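Local coordinates for glycoside hydrolase, family 11\:clostridium cellulosome enzyme, dockerin type i\:polysaccharide (Clostridium thermocellum, PDB 2C71), which removes acetyl groups from xylan as a metal-dependent family 4 carbohydrate esterase with a NodB-homology fold related to peptidoglycan deacetylases, at residues 7-12 with 170-175; 22-27 with 57-62; 31-36 with 185-190; 140-145 with 150-155. All coordinates share one frame; numbering follows the deposited sequence. Where two conformers were deposited one is given.

Contact 1 (7-12 with 170-175); sequences VALTFD and IIIPTL
V7 and L9, two residues apart on strand 6-12, turn their side chains to helix 164-177, meeting L175 and I172 in a helix-on-sheet layer of the NodB-homology α/β fold. The evidence for this spacing is the alternation along the strand: A8 and T10 make no contact with the helix, while V7 and L9 each find one partner. L9 has CG anti to its amide nitrogen (chi1 -178°), which carries the fork of the leucine outward from the sheet, and its CD2 stops 4.3 Å from CD1 of I172. The isoleucine starts off obliquely to the strand and comes near only through the end of its extended arm. V7 offers the branch CG2, which lies 4.4 Å from CD1 of L175. Both approaches are end to end and rather long, and V7 and L9 were each modelled in two conformers, so these separations hold for one copy. Neighbours fill in round the pairs: L27 of helix 17-30 and L154 both pack on L9. Within 170-175 the helix is kinked, P173 having no N-H to give. The next residue reaches back a turn, T174 OG1 bonding I170 O at 2.9 Å and standing above that carbonyl's plane.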
loop_
_atom_site.group_PDB
_atom_site.type_symbol
_atom_site.label_atom_id
_atom_site.label_comp_id
_atom_site.label_asym_id
_atom_site.label_seq_id
_atom_site.Cartn_x
_atom_site.Cartn_y
_atom_site.Cartn_z
ATOM N N VAL A 7 -12.906 -0.569 -4.334
ATOM C CA VAL A 7 -11.699 -1.291 -3.858
ATOM C C VAL A 7 -10.564 -0.313 -3.769
ATOM O O VAL A 7 -10.536 0.721 -4.443
ATOM C CB VAL A 7 -11.288 -2.473 -4.773
ATOM C CG1 VAL A 7 -12.220 -3.720 -4.544
ATOM C CG2 VAL A 7 -11.261 -2.004 -6.266
ATOM N N ALA A 8 -9.574 -0.708 -2.975
ATOM C CA ALA A 8 -8.347 0.057 -2.816
ATOM C C ALA A 8 -7.149 -0.787 -3.263
ATOM O O ALA A 8 -6.786 -1.743 -2.600
ATOM C CB ALA A 8 -8.189 0.492 -1.400
ATOM N N LEU A 9 -6.526 -0.345 -4.317
ATOM C CA LEU A 9 -5.369 -0.982 -4.831
ATOM C C LEU A 9 -4.156 -0.396 -4.063
ATOM O O LEU A 9 -3.990 0.839 -4.045
ATOM C CB LEU A 9 -5.396 -0.677 -6.329
ATOM C CG LEU A 9 -4.280 -1.275 -7.158
ATOM C CD1 LEU A 9 -4.332 -2.788 -7.175
ATOM C CD2 LEU A 9 -4.345 -0.676 -8.577
ATOM N N THR A 10 -3.330 -1.241 -3.412
ATOM C CA THR A 10 -2.238 -0.779 -2.580
ATOM C C THR A 10 -0.954 -1.546 -2.929
ATOM O O THR A 10 -1.015 -2.697 -3.385
ATOM C CB THR A 10 -2.548 -0.895 -1.076
ATOM O OG1 THR A 10 -2.458 -2.240 -0.651
ATOM C CG2 THR A 10 -3.916 -0.302 -0.706
ATOM N N PHE A 11 0.187 -0.868 -2.755
ATOM C CA PHE A 11 1.472 -1.388 -3.217
ATOM C C PHE A 11 2.520 -1.209 -2.140
ATOM O O PHE A 11 2.774 -0.097 -1.697
ATOM C CB PHE A 11 1.932 -0.634 -4.457
ATOM C CG PHE A 11 1.022 -0.810 -5.634
ATOM C CD1 PHE A 11 1.145 -1.937 -6.448
ATOM C CD2 PHE A 11 0.031 0.125 -5.942
ATOM C CE1 PHE A 11 0.268 -2.145 -7.514
ATOM C CE2 PHE A 11 -0.828 -0.087 -7.003
ATOM C CZ PHE A 11 -0.704 -1.214 -7.760
ATOM N N ASP A 12 3.153 -2.308 -1.739
ATOM C CA ASP A 12 4.205 -2.265 -0.725
ATOM C C ASP A 12 5.602 -2.161 -1.339
ATOM O O ASP A 12 5.810 -2.530 -2.496
ATOM C CB ASP A 12 4.124 -3.495 0.182
ATOM C CG ASP A 12 2.987 -3.407 1.182
ATOM O OD1 ASP A 12 2.370 -2.326 1.290
ATOM O OD2 ASP A 12 2.712 -4.420 1.860
ATOM N N ILE A 170 -5.010 -6.479 -16.660
ATOM C CA ILE A 170 -6.177 -7.329 -16.516
ATOM C C ILE A 170 -7.036 -6.853 -15.354
ATOM O O ILE A 170 -8.259 -6.708 -15.488
ATOM C CB ILE A 170 -5.787 -8.797 -16.353
ATOM C CG1 ILE A 170 -5.017 -9.281 -17.567
ATOM C CG2 ILE A 170 -7.000 -9.659 -16.076
ATOM C CD1 ILE A 170 -4.288 -10.604 -17.340
ATOM N N ILE A 171 -6.426 -6.640 -14.183
ATOM C CA ILE A 171 -7.190 -6.264 -12.989
ATOM C C ILE A 171 -8.044 -5.035 -13.206
ATOM O O ILE A 171 -9.230 -5.036 -12.827
ATOM C CB ILE A 171 -6.227 -6.050 -11.796
ATOM C CG1 ILE A 171 -5.535 -7.373 -11.391
ATOM C CG2 ILE A 171 -6.958 -5.443 -10.623
ATOM C CD1 ILE A 171 -4.313 -7.167 -10.515
ATOM N N ILE A 172 -7.436 -3.956 -13.691
ATOM C CA ILE A 172 -8.160 -2.678 -13.736
ATOM C C ILE A 172 -9.363 -2.763 -14.707
ATOM O O ILE A 172 -10.493 -2.470 -14.309
ATOM C CB ILE A 172 -7.205 -1.498 -13.916
ATOM C CG1 ILE A 172 -6.359 -1.320 -12.659
ATOM C CG2 ILE A 172 -8.046 -0.231 -14.236
ATOM C CD1 ILE A 172 -5.178 -0.378 -12.830
ATOM N N PRO A 173 -9.149 -3.177 -15.964
ATOM C CA PRO A 173 -10.332 -3.275 -16.863
ATOM C C PRO A 173 -11.390 -4.249 -16.362
ATOM O O PRO A 173 -12.588 -3.986 -16.482
ATOM C CB PRO A 173 -9.710 -3.674 -18.189
ATOM C CG PRO A 173 -8.292 -3.192 -18.134
ATOM C CD PRO A 173 -7.895 -3.376 -16.716
ATOM N N THR A 174 -10.970 -5.397 -15.803
ATOM C CA THR A 174 -11.941 -6.390 -15.375
ATOM C C THR A 174 -12.779 -5.844 -14.229
ATOM O O THR A 174 -14.019 -5.931 -14.267
ATOM C CB THR A 174 -11.286 -7.703 -14.918
ATOM O OG1 THR A 174 -10.658 -8.327 -16.027
ATOM C CG2 THR A 174 -12.304 -8.672 -14.308
ATOM N N LEU A 175 -12.151 -5.266 -13.219
ATOM C CA LEU A 175 -12.944 -4.791 -12.102
ATOM C C LEU A 175 -13.799 -3.576 -12.519
ATOM O O LEU A 175 -14.945 -3.460 -12.083
ATOM C CB LEU A 175 -12.064 -4.495 -10.889
ATOM C CG LEU A 175 -11.364 -5.718 -10.295
ATOM C CD1 LEU A 175 -10.613 -5.358 -9.003
ATOM C CD2 LEU A 175 -12.370 -6.901 -10.071
#

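Contact 2 (22-27 with 57-62); sequences RVLDKL and SGHEIG
A Schellman motif closes helix 45-56 and turns the chain into strand 60-63, and H59, whose N makes one of its bonds, sends its imidazole between L24 and L27 of helix 17-30. G58 supplies the positive phi (88°) that the C-prime position of this motif has, with H59 N bonded back to M54 O. From there H59 projects toward the neighbouring helix, where two leucines one turn apart receive it. L24 brings CD2 to 3.5 Å from the ring atom CD2 of H59, and L27 sets CD1 3.6 Å from its CE1; both methyl groups come in obliquely. L27 adds its CB, 3.9 Å from CE1 of H59, so its contact runs along the side chain as well as at its end. One ring face is overlain by the carbonyl oxygen S57 O. The ring nitrogens have separate partners. ND1 is hydrogen-bonded to the backbone N of A34, while NE2 meets, in the ring plane, a water 2.8 Å away. That same water donates to L24 O at 2.9 Å, linking the helix backbone to the ring. With both nitrogens engaged, rotation of the buried imidazole should be well fixed. Helix 17-30 is thus joined to the turn that leads from helix 45-56 into strand 60-63, beside strand 35-38, the packing expected of consecutive β-α-β crossovers in a parallel α/β sheet such as that of the NodB-homology fold.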
loop_
_atom_site.group_PDB
_atom_site.type_symbol
_atom_site.label_atom_id
_atom_site.label_comp_id
_atom_site.label_asym_id
_atom_site.label_seq_id
_atom_site.Cartn_x
_atom_site.Cartn_y
_atom_site.Cartn_z
ATOM N N ARG A 22 7.012 1.764 -13.255
ATOM C CA ARG A 22 6.204 0.861 -14.072
ATOM C C ARG A 22 4.773 0.805 -13.604
ATOM O O ARG A 22 3.832 0.768 -14.411
ATOM C CB ARG A 22 6.810 -0.544 -14.096
ATOM C CG ARG A 22 8.163 -0.653 -14.682
ATOM C CD ARG A 22 8.658 -2.088 -14.542
ATOM N NE ARG A 22 10.018 -2.131 -15.005
ATOM C CZ ARG A 22 10.831 -3.118 -14.737
ATOM N NH1 ARG A 22 10.453 -4.127 -13.934
ATOM N NH2 ARG A 22 12.047 -3.093 -15.259
ATOM N N VAL A 23 4.573 0.751 -12.277
ATOM C CA VAL A 23 3.222 0.752 -11.713
ATOM C C VAL A 23 2.563 2.100 -11.975
ATOM O O VAL A 23 1.404 2.145 -12.422
ATOM C CB VAL A 23 3.240 0.421 -10.230
ATOM C CG1 VAL A 23 1.884 0.664 -9.569
ATOM C CG2 VAL A 23 3.651 -1.058 -10.010
ATOM N N LEU A 24 3.247 3.215 -11.691
ATOM C CA LEU A 24 2.651 4.536 -11.888
ATOM C C LEU A 24 2.235 4.734 -13.346
ATOM O O LEU A 24 1.213 5.376 -13.601
ATOM C CB LEU A 24 3.598 5.636 -11.418
ATOM C CG LEU A 24 3.777 5.709 -9.891
ATOM C CD1 LEU A 24 4.984 6.584 -9.539
ATOM C CD2 LEU A 24 2.529 6.256 -9.202
ATOM N N ASP A 25 3.021 4.227 -14.282
ATOM C CA ASP A 25 2.654 4.346 -15.711
ATOM C C ASP A 25 1.347 3.636 -15.996
ATOM O O ASP A 25 0.547 4.143 -16.788
ATOM C CB ASP A 25 3.757 3.841 -16.595
ATOM C CG ASP A 25 4.998 4.734 -16.625
ATOM O OD1 ASP A 25 4.991 5.870 -16.195
ATOM O OD2 ASP A 25 6.021 4.251 -17.223
ATOM N N LYS A 26 1.117 2.433 -15.443
ATOM C CA LYS A 26 -0.159 1.736 -15.621
ATOM C C LYS A 26 -1.300 2.537 -15.014
ATOM O O LYS A 26 -2.387 2.642 -15.583
ATOM C CB LYS A 26 -0.137 0.348 -14.983
ATOM C CG LYS A 26 0.830 -0.644 -15.574
ATOM C CD LYS A 26 0.567 -0.991 -17.028
ATOM C CE LYS A 26 1.602 -1.949 -17.539
ATOM N NZ LYS A 26 1.469 -2.263 -18.927
ATOM N N LEU A 27 -1.090 3.072 -13.814
ATOM C CA LEU A 27 -2.146 3.840 -13.149
ATOM C C LEU A 27 -2.478 5.088 -13.942
ATOM O O LEU A 27 -3.662 5.494 -14.029
ATOM C CB LEU A 27 -1.771 4.157 -11.718
ATOM C CG LEU A 27 -1.478 2.913 -10.853
ATOM C CD1 LEU A 27 -0.956 3.388 -9.469
ATOM C CD2 LEU A 27 -2.658 2.008 -10.714
ATOM N N SER A 57 -0.264 12.892 -8.615
ATOM C CA SER A 57 -1.124 12.069 -9.442
ATOM C C SER A 57 -2.355 11.560 -8.710
ATOM O O SER A 57 -3.085 10.718 -9.221
ATOM C CB SER A 57 -0.331 10.917 -10.052
ATOM O OG SER A 57 0.811 11.338 -10.711
ATOM N N GLY A 58 -2.574 12.047 -7.472
ATOM C CA GLY A 58 -3.746 11.692 -6.692
ATOM C C GLY A 58 -3.621 10.442 -5.842
ATOM O O GLY A 58 -4.606 9.984 -5.259
ATOM N N HIS A 59 -2.435 9.849 -5.795
ATOM C CA HIS A 59 -2.216 8.672 -4.977
ATOM C C HIS A 59 -1.975 9.081 -3.545
ATOM O O HIS A 59 -1.649 10.248 -3.248
ATOM C CB HIS A 59 -1.032 7.863 -5.515
ATOM C CG HIS A 59 -1.158 7.529 -6.961
ATOM N ND1 HIS A 59 -2.225 6.817 -7.429
ATOM C CD2 HIS A 59 -0.342 7.810 -7.988
ATOM C CE1 HIS A 59 -2.048 6.705 -8.731
ATOM N NE2 HIS A 59 -0.930 7.293 -9.102
ATOM N N GLU A 60 -2.082 8.134 -2.644
ATOM C CA GLU A 60 -1.819 8.299 -1.213
ATOM C C GLU A 60 -0.542 7.548 -0.847
ATOM O O GLU A 60 -0.233 6.508 -1.454
ATOM C CB GLU A 60 -3.017 7.818 -0.430
ATOM C CG GLU A 60 -2.877 7.915 1.069
ATOM C CD GLU A 60 -4.140 7.672 1.843
ATOM O OE1 GLU A 60 -5.123 7.185 1.259
ATOM O OE2 GLU A 60 -4.138 7.968 3.057
ATOM N N ILE A 61 0.160 8.029 0.174
ATOM C CA ILE A 61 1.348 7.357 0.694
ATOM C C ILE A 61 1.071 6.965 2.152
ATOM O O ILE A 61 0.658 7.804 2.976
ATOM C CB ILE A 61 2.595 8.288 0.609
ATOM C CG1 ILE A 61 2.854 8.690 -0.854
ATOM C CG2 ILE A 61 3.792 7.587 1.234
ATOM C CD1 ILE A 61 3.989 9.693 -0.995
ATOM N N GLY A 62 1.324 5.697 2.452
ATOM C CA GLY A 62 1.312 5.193 3.805
ATOM C C GLY A 62 2.676 4.669 4.226
ATOM O O GLY A 62 3.662 4.741 3.501
HETATM O O HOH W 1 0.300 7.350 -11.659
#

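Contact 3 (31-36 with 185-190); sequences NVKATF and LTELFT
The hydroxyl oxygen OG1 of T35 accepts the backbone N-H of L185, with the L185 N to T35 OG1 distance 3.1 Å and an angle of 154° at the hydrogen. L185 lies in the first turn of helix 185-192, where amides have no earlier helical carbonyl to bond, and the strand side chain supplies an acceptor. T35 can serve two purposes because of its first torsion (chi1 -52°): OG1 stands beside its own amide nitrogen and faces the helix start, while CG2 takes the position opposite that nitrogen and lies 3.9 Å from CD1 of L185. The two side chains cross at about a right angle, with the leucine CG 3.8 Å from T35 OG1. Farther along, K33 and E187 also cross nearly perpendicularly, but through the lysine's aliphatic part: CD of K33 is 3.9 Å from OE2 of E187. The lysine bends at its last torsion and NZ stays 5.7 Å from OE2 of E187, so any attraction is long-range. E187 OE1 instead accepts from T184 N, just before the helix. The direction of neighbouring residues shows two-sided packing: A34 turns from this helix and meets L27 of helix 17-30, whereas T35 faces L185, which also rests on A8. Helices 17-30 and 185-192 thus lie on opposite faces of the curved parallel sheet, an arrangement consistent with the distorted β/α barrel of the NodB-homology family.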
loop_
_atom_site.group_PDB
_atom_site.type_symbol
_atom_site.label_atom_id
_atom_site.label_comp_id
_atom_site.label_asym_id
_atom_site.label_seq_id
_atom_site.Cartn_x
_atom_site.Cartn_y
_atom_site.Cartn_z
ATOM N N ASN A 31 -6.038 5.954 -15.531
ATOM C CA ASN A 31 -6.538 7.042 -14.702
ATOM C C ASN A 31 -7.007 6.556 -13.335
ATOM O O ASN A 31 -8.080 6.933 -12.865
ATOM C CB ASN A 31 -7.673 7.783 -15.414
ATOM C CG ASN A 31 -8.056 9.071 -14.716
ATOM O OD1 ASN A 31 -9.208 9.503 -14.772
ATOM N ND2 ASN A 31 -7.090 9.695 -14.052
ATOM N N VAL A 32 -6.196 5.714 -12.703
ATOM C CA VAL A 32 -6.582 5.070 -11.453
ATOM C C VAL A 32 -5.730 5.564 -10.290
ATOM O O VAL A 32 -4.513 5.703 -10.413
ATOM C CB VAL A 32 -6.468 3.538 -11.549
ATOM C CG1 VAL A 32 -6.397 2.923 -10.159
ATOM C CG2 VAL A 32 -7.639 2.966 -12.333
ATOM N N LYS A 33 -6.378 5.827 -9.159
ATOM C CA LYS A 33 -5.663 6.212 -7.923
ATOM C C LYS A 33 -5.392 5.008 -7.076
ATOM O O LYS A 33 -6.215 4.107 -7.011
ATOM C CB LYS A 33 -6.505 7.235 -7.122
ATOM C CG LYS A 33 -6.714 8.572 -7.924
ATOM C CD LYS A 33 -7.514 9.589 -7.171
ATOM C CE LYS A 33 -7.795 10.857 -8.080
ATOM N NZ LYS A 33 -8.456 10.574 -9.437
ATOM N N ALA A 34 -4.281 5.034 -6.355
ATOM C CA ALA A 34 -3.845 3.910 -5.507
ATOM C C ALA A 34 -3.132 4.467 -4.287
ATOM O O ALA A 34 -2.976 5.674 -4.115
ATOM C CB ALA A 34 -2.987 2.946 -6.289
ATOM N N THR A 35 -2.675 3.550 -3.435
ATOM C CA THR A 35 -1.946 3.877 -2.216
ATOM C C THR A 35 -0.631 3.100 -2.196
ATOM O O THR A 35 -0.637 1.896 -2.464
ATOM C CB THR A 35 -2.758 3.564 -0.957
ATOM O OG1 THR A 35 -4.056 4.187 -1.061
ATOM C CG2 THR A 35 -2.088 4.044 0.310
ATOM N N PHE A 36 0.455 3.775 -1.889
ATOM C CA PHE A 36 1.808 3.183 -1.806
ATOM C C PHE A 36 2.249 3.176 -0.353
ATOM O O PHE A 36 2.319 4.237 0.268
ATOM C CB PHE A 36 2.791 3.972 -2.670
ATOM C CG PHE A 36 2.495 3.870 -4.132
ATOM C CD1 PHE A 36 1.547 4.688 -4.750
ATOM C CD2 PHE A 36 3.122 2.889 -4.907
ATOM C CE1 PHE A 36 1.248 4.501 -6.079
ATOM C CE2 PHE A 36 2.814 2.733 -6.246
ATOM C CZ PHE A 36 1.871 3.563 -6.817
ATOM N N LEU A 185 -6.863 4.672 0.147
ATOM C CA LEU A 185 -7.348 4.231 1.463
ATOM C C LEU A 185 -8.173 5.311 2.133
ATOM O O LEU A 185 -9.236 5.020 2.694
ATOM C CB LEU A 185 -6.190 3.785 2.364
ATOM C CG LEU A 185 -5.518 2.475 1.949
ATOM C CD1 LEU A 185 -4.303 2.193 2.868
ATOM C CD2 LEU A 185 -6.471 1.320 2.019
ATOM N N THR A 186 -7.711 6.545 2.107
ATOM C CA THR A 186 -8.463 7.621 2.748
ATOM C C THR A 186 -9.834 7.730 2.105
ATOM O O THR A 186 -10.848 7.905 2.808
ATOM C CB THR A 186 -7.692 8.973 2.718
ATOM O OG1 THR A 186 -6.636 8.925 3.692
ATOM C CG2 THR A 186 -8.560 10.178 3.007
ATOM N N GLU A 187 -9.891 7.675 0.781
ATOM C CA GLU A 187 -11.152 7.773 0.086
ATOM C C GLU A 187 -12.072 6.605 0.420
ATOM O O GLU A 187 -13.291 6.771 0.575
ATOM C CB GLU A 187 -10.914 7.850 -1.404
ATOM C CG GLU A 187 -10.357 9.155 -1.917
ATOM C CD GLU A 187 -9.751 9.105 -3.335
ATOM O OE1 GLU A 187 -9.683 8.007 -4.010
ATOM O OE2 GLU A 187 -9.273 10.220 -3.804
ATOM N N LEU A 188 -11.515 5.386 0.516
ATOM C CA LEU A 188 -12.321 4.220 0.848
ATOM C C LEU A 188 -13.037 4.413 2.188
ATOM O O LEU A 188 -14.239 4.198 2.307
ATOM C CB LEU A 188 -11.427 2.981 0.887
ATOM C CG LEU A 188 -12.139 1.686 1.237
ATOM C CD1 LEU A 188 -13.285 1.396 0.253
ATOM C CD2 LEU A 188 -11.148 0.481 1.290
ATOM N N PHE A 189 -12.293 4.809 3.211
ATOM C CA PHE A 189 -12.892 5.077 4.515
ATOM C C PHE A 189 -13.955 6.169 4.399
ATOM O O PHE A 189 -15.072 6.044 4.895
ATOM C CB PHE A 189 -11.846 5.478 5.534
ATOM C CG PHE A 189 -11.129 4.282 6.180
ATOM C CD1 PHE A 189 -10.238 3.507 5.461
ATOM C CD2 PHE A 189 -11.371 3.974 7.495
ATOM C CE1 PHE A 189 -9.584 2.415 6.122
ATOM C CE2 PHE A 189 -10.734 2.940 8.138
ATOM C CZ PHE A 189 -9.874 2.164 7.436
ATOM N N THR A 190 -13.593 7.287 3.781
ATOM C CA THR A 190 -14.475 8.474 3.741
ATOM C C THR A 190 -15.791 8.128 3.013
ATOM O O THR A 190 -16.876 8.472 3.479
ATOM C CB THR A 190 -13.723 9.625 3.109
ATOM O OG1 THR A 190 -12.516 9.940 3.821
ATOM C CG2 THR A 190 -14.544 10.878 3.095
#

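Contact 4 (140-145 with 150-155)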
loop_
_atom_site.group_PDB
_atom_site.type_symbol
_atom_site.label_atom_id
_atom_site.label_comp_id
_atom_site.label_asym_id
_atom_site.label_seq_id
_atom_site.Cartn_x
_atom_site.Cartn_y
_atom_site.Cartn_z
ATOM N N ALA A 140 -5.721 -13.068 -11.737
ATOM C CA ALA A 140 -6.792 -13.994 -11.372
ATOM C C ALA A 140 -6.975 -14.026 -9.862
ATOM O O ALA A 140 -8.109 -14.104 -9.358
ATOM C CB ALA A 140 -6.536 -15.363 -11.955
ATOM N N ALA A 141 -5.863 -13.967 -9.136
ATOM C CA ALA A 141 -5.896 -14.020 -7.679
ATOM C C ALA A 141 -6.635 -12.818 -7.102
ATOM O O ALA A 141 -7.417 -12.951 -6.162
ATOM C CB ALA A 141 -4.482 -14.094 -7.120
ATOM N N VAL A 142 -6.382 -11.645 -7.673
ATOM C CA VAL A 142 -7.054 -10.424 -7.245
ATOM C C VAL A 142 -8.531 -10.443 -7.624
ATOM O O VAL A 142 -9.400 -10.228 -6.780
ATOM C CB VAL A 142 -6.393 -9.173 -7.852
ATOM C CG1 VAL A 142 -7.228 -7.936 -7.558
ATOM C CG2 VAL A 142 -4.978 -9.007 -7.318
ATOM N N ILE A 143 -8.806 -10.702 -8.898
ATOM C CA ILE A 143 -10.182 -10.570 -9.439
ATOM C C ILE A 143 -11.139 -11.533 -8.764
ATOM O O ILE A 143 -12.296 -11.179 -8.520
ATOM C CB ILE A 143 -10.146 -10.750 -10.937
ATOM C CG1 ILE A 143 -9.437 -9.571 -11.616
ATOM C CG2 ILE A 143 -11.541 -11.135 -11.509
ATOM C CD1 ILE A 143 -8.985 -9.894 -13.005
ATOM N N ASN A 144 -10.704 -12.740 -8.465
ATOM C CA ASN A 144 -11.571 -13.713 -7.824
ATOM C C ASN A 144 -11.744 -13.516 -6.340
ATOM O O ASN A 144 -12.668 -14.062 -5.792
ATOM C CB ASN A 144 -11.133 -15.140 -8.249
ATOM C CG ASN A 144 -11.348 -15.388 -9.739
ATOM O OD1 ASN A 144 -12.531 -15.533 -10.202
ATOM N ND2 ASN A 144 -10.293 -15.467 -10.500
ATOM N N GLY A 145 -10.907 -12.720 -5.689
ATOM C CA GLY A 145 -10.961 -12.469 -4.268
ATOM C C GLY A 145 -11.645 -11.188 -3.869
ATOM O O GLY A 145 -12.062 -11.071 -2.734
ATOM N N THR A 150 -12.836 -4.312 -0.456
ATOM C CA THR A 150 -11.540 -4.990 -0.293
ATOM C C THR A 150 -10.379 -4.000 -0.438
ATOM O O THR A 150 -10.334 -3.178 -1.359
ATOM C CB THR A 150 -11.398 -6.082 -1.346
ATOM O OG1 THR A 150 -12.422 -7.071 -1.162
ATOM C CG2 THR A 150 -10.034 -6.732 -1.400
ATOM N N ILE A 151 -9.371 -4.201 0.423
ATOM C CA ILE A 151 -8.042 -3.618 0.274
ATOM C C ILE A 151 -7.176 -4.679 -0.412
ATOM O O ILE A 151 -7.078 -5.792 0.100
ATOM C CB ILE A 151 -7.474 -3.198 1.614
ATOM C CG1 ILE A 151 -8.340 -2.115 2.286
ATOM C CG2 ILE A 151 -6.012 -2.764 1.481
ATOM C CD1 ILE A 151 -7.957 -1.820 3.761
ATOM N N ILE A 152 -6.617 -4.365 -1.568
ATOM C CA ILE A 152 -5.798 -5.302 -2.355
ATOM C C ILE A 152 -4.336 -5.016 -2.045
ATOM O O ILE A 152 -3.875 -3.880 -2.227
ATOM C CB ILE A 152 -6.023 -5.079 -3.859
ATOM C CG1 ILE A 152 -7.504 -5.226 -4.265
ATOM C CG2 ILE A 152 -5.142 -6.044 -4.651
ATOM C CD1 ILE A 152 -7.806 -4.679 -5.611
ATOM N N LEU A 153 -3.608 -6.010 -1.555
ATOM C CA LEU A 153 -2.190 -5.915 -1.189
ATOM C C LEU A 153 -1.360 -6.501 -2.347
ATOM O O LEU A 153 -1.339 -7.724 -2.562
ATOM C CB LEU A 153 -1.924 -6.620 0.107
ATOM C CG LEU A 153 -0.521 -6.434 0.724
ATOM C CD1 LEU A 153 -0.528 -7.023 2.135
ATOM C CD2 LEU A 153 0.626 -7.002 -0.078
ATOM N N LEU A 154 -0.700 -5.627 -3.117
ATOM C CA LEU A 154 0.292 -5.964 -4.113
ATOM C C LEU A 154 1.626 -5.336 -3.725
ATOM O O LEU A 154 1.721 -4.577 -2.773
ATOM C CB LEU A 154 -0.173 -5.500 -5.516
ATOM C CG LEU A 154 -1.405 -6.208 -6.043
ATOM C CD1 LEU A 154 -1.899 -5.507 -7.325
ATOM C CD2 LEU A 154 -1.099 -7.715 -6.330
ATOM N N HIS A 155 2.665 -5.661 -4.496
ATOM C CA HIS A 155 3.998 -5.068 -4.296
ATOM C C HIS A 155 4.370 -4.315 -5.559
ATOM O O HIS A 155 4.341 -4.879 -6.667
ATOM C CB HIS A 155 5.047 -6.173 -4.075
ATOM C CG HIS A 155 4.826 -6.938 -2.805
ATOM N ND1 HIS A 155 3.846 -7.896 -2.659
ATOM C CD2 HIS A 155 5.424 -6.824 -1.594
ATOM C CE1 HIS A 155 3.860 -8.342 -1.411
ATOM N NE2 HIS A 155 4.804 -7.700 -0.741
#
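V142 packs against I152 in a helix-turn-strand unit of the NodB-homology α/β fold, the chain leaving helix 135-145 and entering strand 151-155 after a short connection. The tight part is apolar and buried. With chi1 at 172°, CG1 of V142 lies opposite the backbone N and CG2 beside it, and both methyls meet the strand. CG1 approaches I152 CD1 to 3.8 Å, and V142 CG2 lies 4.0 Å from the isoleucine branch CG2. The two side chains cross at about a right angle, the valine fork meeting both arms of the isoleucine. Two residues on, L154 reaches back with its end, CD2 standing 4.2 Å from V142 CG2. V142 also touches I171 of helix 164-177, which shares this layer. Toward the turn the contact is looser: G145 O and T150 OG1 are 4.3 Å apart, and the hydroxyl is hydrogen-bonded instead to R147 N in the connection. The outer helix face is the solvent side, where N144 is exposed and folds its amide back along the helix. Its ND2 donates to A140 O at 2.8 Å with an angle of 146°, and N144 N reaches the same oxygen from the opposite face of the carbonyl plane.

How the contacts relate
From the N terminus, strand 6-12 opens contact 1, which closes only at helix 164-177; contacts 2 and 4 both fall within that long span. Contact 2 opens on helix 17-30 and closes at 57-62, well before contact 4 joins 140-145 to 150-155. Contact 3 opens at 31-36, inside both contact 2 and contact 1, and closes at 185-190, beyond the end of each, so it crosses them while enclosing contact 4. All four reach one parallel sheet, whose strands 60-63, 35-38, 6-12 and 151-155 are successive neighbours. Contacts 1, 2 and 4 bring in helices 164-177, 17-30 and 135-145, whereas contact 3 ties in helix 185-192 on the other face.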